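Local coordinates for CG1507-PB, isoform B (Drosophila melanogaster, PDB 5FGO), which is repeat III of Pur-alpha, a neuronal protein that recognises DNA and RNA and unwinds double-stranded nucleic acid, at the interface of chains A and B. Coordinates in Å, arbitrary orientation; residue numbers count along the deposited sequence, not the author numbering. Chains: chain A/B, CG1507-PB, isoform B.

Contact 1: the interface of chains A and B. Residues chain A 67, 71; chain B 40, 55, 60-61, 63-64.
The ring of A:Phe67 reaches from one chain into a socket of the other, walled by B:Met40, B:Phe63, B:Trp60 and B:Ile55. Both chains are copies of a PUR repeat, a beta-sheet followed by a C-terminal helix, and helix 60-72 of chain A packs against the same helix and strands 37-46 and 49-56 of chain B. With chi1 at -168°, CG of A:Phe67 stands opposite the backbone N, and the ring projects into the partner chain. A large, flat and wholly apolar group suits a socket of this kind, since it can be touched on a face and along its rim at once. B:Met40, a selenomethionine in this crystal, takes one face: its methyl CE lies 3.9 Å from the ring centroid of A:Phe67, displaced toward the rim, and the selenium follows 3.6 Å from CE2 of A:Phe67. A bend at chi3 (-58°) of B:Met40 also sets this methyl over the centre of the indole of B:Trp60, so the flexible selenoether chain fits against two aromatic faces. The indole is itself fastened within chain B, where its NE1 donates a nearly straight hydrogen bond of 3.2 Å to O of B:Ile55; the donor lies above the carbonyl plane, while the acceptor lies in the plane of the indole. Opposite B:Met40, beyond the CZ end, CB of B:Phe63 packs 3.4 Å from CZ of A:Phe67, the two side chains crossing at about a right angle. At the rim, in the ring plane, come CD1 of B:Ile55, 4.0 Å from CE2 of A:Phe67, and CA of B:Trp60, 3.8 Å from its CZ. One helical turn on, A:Cys71 adds a small, polarisable sulfur that fits close between helices: SG rests 3.8 Å from CB of B:Arg64 and 3.9 Å from CB of B:Trp60. B:Arg64 contributes the aliphatic start of its chain here, its CB also lying near CD1 of A:Phe67.

Contact 2: the interface of chains A and B. Residues chain A 18, 29; chain B 66, 69.
B:Ile66 on helix 60-72 and A:Phe29 on strand 25-33 approach from opposite directions, helix of one PUR repeat against sheet of the other. The branched isoleucine uses two methyls on the phenyl group: CG2 stands over one face, offset toward the rim, while CD1 comes 3.6 Å from CE1 of A:Phe29. Beta-branching suits the place, because with CG1 anti to the carbonyl carbon (chi1 -72°) the two branches spread over the aromatic group instead of pointing at one spot. The same residue serves the next layer out. Its CG1 lies under the centre of the guanidinium of A:Arg18, 3.9 Å from CZ, so the flat cationic group rests with a face on aliphatic carbon and keeps its N-H groups for the rim. A bend at chi3 (67°) of A:Arg18, after an extended start, turns the guanidinium toward B:Asp69, one helical turn beyond B:Ile66. There NH1 of A:Arg18 forms a salt bridge with OD2 of the carboxylate at 3.0 Å; the guanidinium and carboxylate are nearly coplanar, 23° apart, but the direct hydrogen bond is bent and weak. A water supplements it, 2.7 Å from NH1 of A:Arg18 and 2.5 Å from OD2 of B:Asp69, with a weaker link to NH2. With an alanine in place of A:Arg18, the carboxylate of B:Asp69 would probably lose its cationic mate and the outer flank of B:Ile66 its flat cover. Together the apolar core and charged rim tie the helix of one chain onto the sheet of its partner.

Contact 1: the interface of chains A and B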
# COMPACT_ATOMS: atom_id res chain seq x y z
N PHE A 67 -3.68 -5.35 4.81
CA PHE A 67 -4.30 -5.12 3.51
C PHE A 67 -5.29 -6.24 3.24
O PHE A 67 -6.40 -6.00 2.78
CB PHE A 67 -3.28 -5.01 2.37
CG PHE A 67 -3.87 -4.49 1.09
CD1 PHE A 67 -4.63 -5.30 0.27
CD2 PHE A 67 -3.67 -3.17 0.71
CE1 PHE A 67 -5.19 -4.81 -0.90
CE2 PHE A 67 -4.22 -2.67 -0.47
CZ PHE A 67 -4.98 -3.49 -1.27
N CYS A 71 -9.35 -6.56 2.31
CA CYS A 71 -9.94 -7.31 1.22
C CYS A 71 -10.97 -8.30 1.71
O CYS A 71 -11.84 -8.72 0.96
CB CYS A 71 -8.87 -8.10 0.45
SG CYS A 71 -7.74 -7.15 -0.54
N MSE B 40 -8.84 3.10 -0.70
CA MSE B 40 -7.99 2.96 0.48
C MSE B 40 -6.82 3.95 0.42
O MSE B 40 -6.03 3.94 -0.52
CB MSE B 40 -7.45 1.53 0.60
CG MSE B 40 -6.72 1.27 1.91
SE MSE B 40 -5.63 -0.32 1.92
CE MSE B 40 -7.05 -1.54 1.50
N ILE B 55 -5.79 4.02 -3.41
CA ILE B 55 -6.03 2.81 -4.17
C ILE B 55 -7.51 2.63 -4.28
O ILE B 55 -8.18 2.51 -3.25
CB ILE B 55 -5.43 1.58 -3.51
CG1 ILE B 55 -3.98 1.81 -3.15
CG2 ILE B 55 -5.56 0.38 -4.41
CD1 ILE B 55 -3.44 0.83 -2.16
N TRP B 60 -8.00 -3.72 -5.26
CA TRP B 60 -7.49 -4.22 -3.97
C TRP B 60 -6.95 -5.66 -4.10
O TRP B 60 -5.91 -5.99 -3.50
CB TRP B 60 -8.57 -4.17 -2.86
CG TRP B 60 -8.91 -2.76 -2.45
CD1 TRP B 60 -8.41 -1.61 -3.01
CD2 TRP B 60 -9.75 -2.34 -1.37
NE1 TRP B 60 -8.93 -0.51 -2.37
CE2 TRP B 60 -9.75 -0.93 -1.35
CE3 TRP B 60 -10.51 -3.02 -0.41
CZ2 TRP B 60 -10.48 -0.19 -0.43
CZ3 TRP B 60 -11.25 -2.28 0.51
CH2 TRP B 60 -11.22 -0.88 0.49
N ILE B 61 -7.64 -6.51 -4.86
CA ILE B 61 -7.19 -7.89 -5.04
C ILE B 61 -5.86 -7.96 -5.78
O ILE B 61 -4.94 -8.67 -5.36
CB ILE B 61 -8.24 -8.75 -5.77
CG1 ILE B 61 -9.42 -9.03 -4.85
CG2 ILE B 61 -7.63 -10.10 -6.14
CD1 ILE B 61 -9.03 -9.93 -3.69
N PHE B 63 -3.62 -5.78 -5.91
CA PHE B 63 -2.67 -5.35 -4.91
C PHE B 63 -2.26 -6.43 -3.91
O PHE B 63 -1.08 -6.69 -3.66
CB PHE B 63 -3.29 -4.19 -4.15
CG PHE B 63 -2.49 -2.96 -4.18
CD1 PHE B 63 -2.62 -2.07 -5.23
CD2 PHE B 63 -1.63 -2.65 -3.15
CE1 PHE B 63 -1.89 -0.89 -5.26
CE2 PHE B 63 -0.90 -1.48 -3.16
CZ PHE B 63 -1.03 -0.61 -4.22
N ARG B 64 -3.27 -7.07 -3.34
CA ARG B 64 -3.09 -8.11 -2.36
C ARG B 64 -2.22 -9.23 -2.94
O ARG B 64 -1.35 -9.79 -2.25
CB ARG B 64 -4.45 -8.60 -1.88
CG ARG B 64 -4.43 -9.29 -0.51
CD ARG B 64 -4.27 -10.78 -0.59
NE ARG B 64 -5.44 -11.39 -1.19
CZ ARG B 64 -5.43 -12.00 -2.37
NH1 ARG B 64 -4.28 -12.12 -3.03
NH2 ARG B 64 -6.54 -12.52 -2.86

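Contact 2: the interface of chains A and B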
# COMPACT_ATOMS: atom_id res chain seq x y z
N ARG A 18 7.38 -4.68 -10.22
CA ARG A 18 6.12 -4.69 -10.96
C ARG A 18 5.38 -3.36 -11.14
O ARG A 18 5.78 -2.33 -10.59
CB ARG A 18 5.21 -5.69 -10.26
CG ARG A 18 5.71 -7.13 -10.48
CD ARG A 18 4.83 -8.22 -9.91
NE ARG A 18 3.54 -8.33 -10.58
CZ ARG A 18 2.67 -9.31 -10.33
NH1 ARG A 18 3.00 -10.28 -9.49
NH2 ARG A 18 1.50 -9.35 -10.97
N PHE A 29 5.89 -0.88 -8.27
CA PHE A 29 6.39 -1.54 -7.09
C PHE A 29 7.86 -1.78 -7.30
O PHE A 29 8.27 -2.61 -8.10
CB PHE A 29 5.64 -2.85 -6.84
CG PHE A 29 4.15 -2.69 -6.70
CD1 PHE A 29 3.35 -2.48 -7.81
CD2 PHE A 29 3.57 -2.70 -5.43
CE1 PHE A 29 1.99 -2.31 -7.66
CE2 PHE A 29 2.22 -2.53 -5.28
CZ PHE A 29 1.42 -2.32 -6.38
N ILE B 66 0.01 -9.04 -5.47
CA ILE B 66 1.38 -8.59 -5.59
C ILE B 66 2.06 -8.76 -4.22
O ILE B 66 3.20 -9.24 -4.12
CB ILE B 66 1.44 -7.14 -6.06
CG1 ILE B 66 1.04 -7.08 -7.53
CG2 ILE B 66 2.82 -6.56 -5.84
CD1 ILE B 66 0.83 -5.72 -8.05
N ASP B 69 2.97 -12.32 -3.34
CA ASP B 69 4.12 -12.66 -4.16
C ASP B 69 5.41 -12.17 -3.57
O ASP B 69 6.41 -12.89 -3.56
CB ASP B 69 3.95 -12.09 -5.57
CG ASP B 69 2.92 -12.85 -6.40
OD1 ASP B 69 2.61 -14.02 -6.06
OD2 ASP B 69 2.40 -12.26 -7.36
O HOH W 1 0.63 -11.24 -8.77

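Contact 1 and contact 2 lie about 12 Å apart, measured between the centres of their C-alpha atoms, and share helix 60-72 of chain B. The start of that helix, with strands 37-46 and 49-56 of the same chain, receives the helix of chain A in contact 1, whereas residues further along it settle on strands 18-22 and 25-33 of chain A in contact 2. One helix is thus held by both the helix and the sheet of its partner. Two-fold symmetry repeats both contacts with the chains exchanged, giving an interwoven pair that plausibly represents how repeat III dimerises, although the crystal structure alone does not prove it.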